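Local structure of putative uncharacterized protein (Trichoplax adhaerens, 5OI9) at residues D262-I267 with L298-Q303. The protein is probably a STIL-family centriole-assembly factor, of which this chain is the N-terminal domain, STIL being bound directly by CEP85, which supports PLK4 activation. Numbering follows the deposited sequence.
Sequences DGVISI and LVLYTQ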
ATOM      1  N   ASP A 262     -15.994  -2.356   4.757  1.00 17.02           N
ATOM      2  CA  ASP A 262     -16.668  -3.639   4.634  1.00 17.94           C
ATOM      3  C   ASP A 262     -15.688  -4.680   4.106  1.00 25.38           C
ATOM      4  O   ASP A 262     -14.740  -4.356   3.385  1.00 23.18           O
ATOM      5  CB  ASP A 262     -17.883  -3.525   3.696  1.00 21.38           C
ATOM      6  CG  ASP A 262     -18.624  -4.835   3.524  1.00 33.40           C
ATOM      7  OD1 ASP A 262     -18.557  -5.687   4.433  1.00 38.69           O
ATOM      8  OD2 ASP A 262     -19.269  -5.013   2.468  1.00 34.15           O
ATOM      9  N   GLY A 263     -15.915  -5.935   4.482  1.00 21.54           N
ATOM     10  CA  GLY A 263     -15.188  -7.044   3.894  1.00 27.23           C
ATOM     11  C   GLY A 263     -13.879  -7.415   4.551  1.00 24.39           C
ATOM     12  O   GLY A 263     -13.017  -7.997   3.884  1.00 23.82           O
ATOM     13  N   VAL A 264     -13.694  -7.100   5.831  1.00 21.54           N
ATOM     14  CA  VAL A 264     -12.509  -7.510   6.571  1.00 22.45           C
ATOM     15  C   VAL A 264     -12.952  -8.361   7.753  1.00 21.34           C
ATOM     16  O   VAL A 264     -14.121  -8.367   8.143  1.00 19.88           O
ATOM     17  CB  VAL A 264     -11.664  -6.311   7.052  1.00 21.48           C
ATOM     18  CG1 VAL A 264     -11.248  -5.443   5.877  1.00 21.06           C
ATOM     19  CG2 VAL A 264     -12.435  -5.497   8.079  1.00 16.15           C
ATOM     20  N   ILE A 265     -11.996  -9.084   8.329  1.00 20.60           N
ATOM     21  CA  ILE A 265     -12.293  -9.925   9.484  1.00 22.05           C
ATOM     22  C   ILE A 265     -12.238  -9.124  10.777  1.00 23.78           C
ATOM     23  O   ILE A 265     -13.066  -9.323  11.671  1.00 24.00           O
ATOM     24  CB  ILE A 265     -11.339 -11.138   9.518  1.00 25.65           C
ATOM     25  CG1 ILE A 265     -11.793 -12.186   8.500  1.00 29.23           C
ATOM     26  CG2 ILE A 265     -11.275 -11.746  10.909  1.00 26.57           C
ATOM     27  CD1 ILE A 265     -10.890 -13.392   8.414  1.00 33.47           C
ATOM     28  N   SER A 266     -11.288  -8.201  10.898  1.00 14.12           N
ATOM     29  CA  SER A 266     -11.156  -7.399  12.106  1.00 22.85           C
ATOM     30  C   SER A 266     -10.620  -6.023  11.733  1.00 21.92           C
ATOM     31  O   SER A 266     -10.346  -5.731  10.565  1.00 20.57           O
ATOM     32  CB  SER A 266     -10.244  -8.081  13.131  1.00 17.95           C
ATOM     33  OG  SER A 266      -8.886  -7.989  12.741  1.00 23.88           O
ATOM     34  N   ILE A 267     -10.466  -5.171  12.750  1.00 17.63           N
ATOM     35  CA  ILE A 267      -9.925  -3.835  12.544  1.00 20.35           C
ATOM     36  C   ILE A 267      -8.432  -3.852  12.250  1.00 25.26           C
ATOM     37  O   ILE A 267      -7.883  -2.841  11.797  1.00 21.95           O
ATOM     38  CB  ILE A 267     -10.234  -2.961  13.778  1.00 18.09           C
ATOM     39  CG1 ILE A 267     -10.004  -1.481  13.469  1.00 23.15           C
ATOM     40  CG2 ILE A 267      -9.417  -3.419  14.982  1.00 15.28           C
ATOM     41  CD1 ILE A 267     -10.289  -0.577  14.622  1.00 16.99           C
ATOM     42  N   LEU A 298     -15.495   5.246  12.646  1.00 10.69           N
ATOM     43  CA  LEU A 298     -15.350   4.140  11.711  1.00 13.25           C
ATOM     44  C   LEU A 298     -16.492   3.169  11.958  1.00 10.34           C
ATOM     45  O   LEU A 298     -16.633   2.647  13.067  1.00  8.60           O
ATOM     46  CB  LEU A 298     -13.998   3.441  11.878  1.00 11.88           C
ATOM     47  CG  LEU A 298     -13.880   2.034  11.283  1.00 11.90           C
ATOM     48  CD1 LEU A 298     -13.983   2.067   9.765  1.00  8.68           C
ATOM     49  CD2 LEU A 298     -12.572   1.387  11.725  1.00 12.42           C
ATOM     50  N   VAL A 299     -17.319   2.955  10.941  1.00 13.35           N
ATOM     51  CA  VAL A 299     -18.365   1.941  10.975  1.00 11.55           C
ATOM     52  C   VAL A 299     -17.806   0.723  10.254  1.00 11.95           C
ATOM     53  O   VAL A 299     -17.629   0.739   9.032  1.00 12.96           O
ATOM     54  CB  VAL A 299     -19.665   2.439  10.331  1.00 13.75           C
ATOM     55  CG1 VAL A 299     -20.750   1.386  10.444  1.00 13.02           C
ATOM     56  CG2 VAL A 299     -20.114   3.738  10.988  1.00 10.01           C
ATOM     57  N   LEU A 300     -17.504  -0.328  11.011  1.00 11.98           N
ATOM     58  CA  LEU A 300     -16.759  -1.476  10.506  1.00 13.36           C
ATOM     59  C   LEU A 300     -17.703  -2.661  10.349  1.00 17.50           C
ATOM     60  O   LEU A 300     -18.163  -3.231  11.345  1.00 18.86           O
ATOM     61  CB  LEU A 300     -15.601  -1.816  11.442  1.00 10.92           C
ATOM     62  CG  LEU A 300     -14.576  -2.822  10.918  1.00 17.44           C
ATOM     63  CD1 LEU A 300     -13.950  -2.320   9.627  1.00 13.13           C
ATOM     64  CD2 LEU A 300     -13.508  -3.082  11.969  1.00 14.79           C
ATOM     65  N   TYR A 301     -17.975  -3.038   9.101  1.00 13.19           N
ATOM     66  CA  TYR A 301     -18.786  -4.216   8.794  1.00 15.63           C
ATOM     67  C   TYR A 301     -17.851  -5.403   8.609  1.00 17.99           C
ATOM     68  O   TYR A 301     -17.336  -5.652   7.518  1.00 20.96           O
ATOM     69  CB  TYR A 301     -19.633  -3.976   7.550  1.00 14.70           C
ATOM     70  CG  TYR A 301     -20.658  -2.882   7.715  1.00 16.34           C
ATOM     71  CD1 TYR A 301     -21.924  -3.162   8.211  1.00 15.58           C
ATOM     72  CD2 TYR A 301     -20.360  -1.566   7.377  1.00 14.04           C
ATOM     73  CE1 TYR A 301     -22.866  -2.164   8.366  1.00 18.25           C
ATOM     74  CE2 TYR A 301     -21.294  -0.564   7.528  1.00 13.61           C
ATOM     75  CZ  TYR A 301     -22.546  -0.867   8.025  1.00 19.85           C
ATOM     76  OH  TYR A 301     -23.482   0.127   8.179  1.00 17.83           O
ATOM     77  N   THR A 302     -17.624  -6.149   9.686  1.00 16.05           N
ATOM     78  CA  THR A 302     -16.765  -7.317   9.581  1.00 21.24           C
ATOM     79  C   THR A 302     -17.526  -8.489   8.968  1.00 25.08           C
ATOM     80  O   THR A 302     -18.758  -8.568   9.021  1.00 21.85           O
ATOM     81  CB  THR A 302     -16.205  -7.717  10.949  1.00 20.42           C
ATOM     82  OG1 THR A 302     -17.259  -8.226  11.776  1.00 20.81           O
ATOM     83  CG2 THR A 302     -15.556  -6.523  11.631  1.00 19.29           C
ATOM     84  N   GLN A 303     -16.766  -9.409   8.377  1.00 22.32           N
ATOM     85  CA  GLN A 303     -17.335 -10.591   7.745  1.00 27.35           C
ATOM     86  C   GLN A 303     -17.741 -11.664   8.746  1.00 23.28           C
ATOM     87  O   GLN A 303     -18.421 -12.620   8.360  1.00 29.63           O
ATOM     88  CB  GLN A 303     -16.338 -11.189   6.748  1.00 30.92           C
ATOM     89  CG  GLN A 303     -15.977 -10.276   5.590  1.00 35.10           C
ATOM     90  CD  GLN A 303     -14.798 -10.797   4.789  1.00 42.70           C
ATOM     91  OE1 GLN A 303     -13.878 -11.400   5.342  1.00 41.27           O
ATOM     92  NE2 GLN A 303     -14.823 -10.569   3.481  1.00 49.32           N
TER
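Residues 262-267 and 298-303 run from the C-terminal ends of two parallel neighbouring strands into the loops that follow, in a beta-alpha-beta unit (strand 256-264, helix 270-281, strand 296-302) of this STIL N-terminal domain. Gln-303, then Leu-300 and Val-264, have the largest shares of the buried surface. Gln-303 reaches across to the corner at Gly-263: its CG stands anti to its own carbonyl carbon (chi1 -63°), the chain runs on extended, and the amide lies against the Gly-263 carbonyl. Gln-303 NE2 is 3.2 Å from Gly-263 O, but at too poor an angle for a hydrogen bond; Gln-303 NE2 instead makes a weak one to Phe-224 O. Leu-300, with CG anti to its backbone N (chi1 -169°), forks between two residues of the chain leaving the corner. Leu-300 CD1 meets Val-264 CG2 at 3.8 Å, and Leu-300 CD2 abuts Ile-267 CA and CB, both at 3.7 Å. Val-272 of helix 270-281 touches the side chains of Val-264, Ile-267, Leu-298 and Leu-300, so this apolar cluster joins sheet to helix. On the face that carries both, Asp-262 OD1 lies 3.7 Å from Tyr-301 CB while the ring leads away. Gly-263 N reaches Tyr-301 O in a weak bond of 3.4 Å. The firmer link is Gln-303 N to Val-264 O, 2.9 Å long, fairly straight at 157° and in the carbonyl plane, with Thr-302 CA giving the same oxygen a CA-H...O contact.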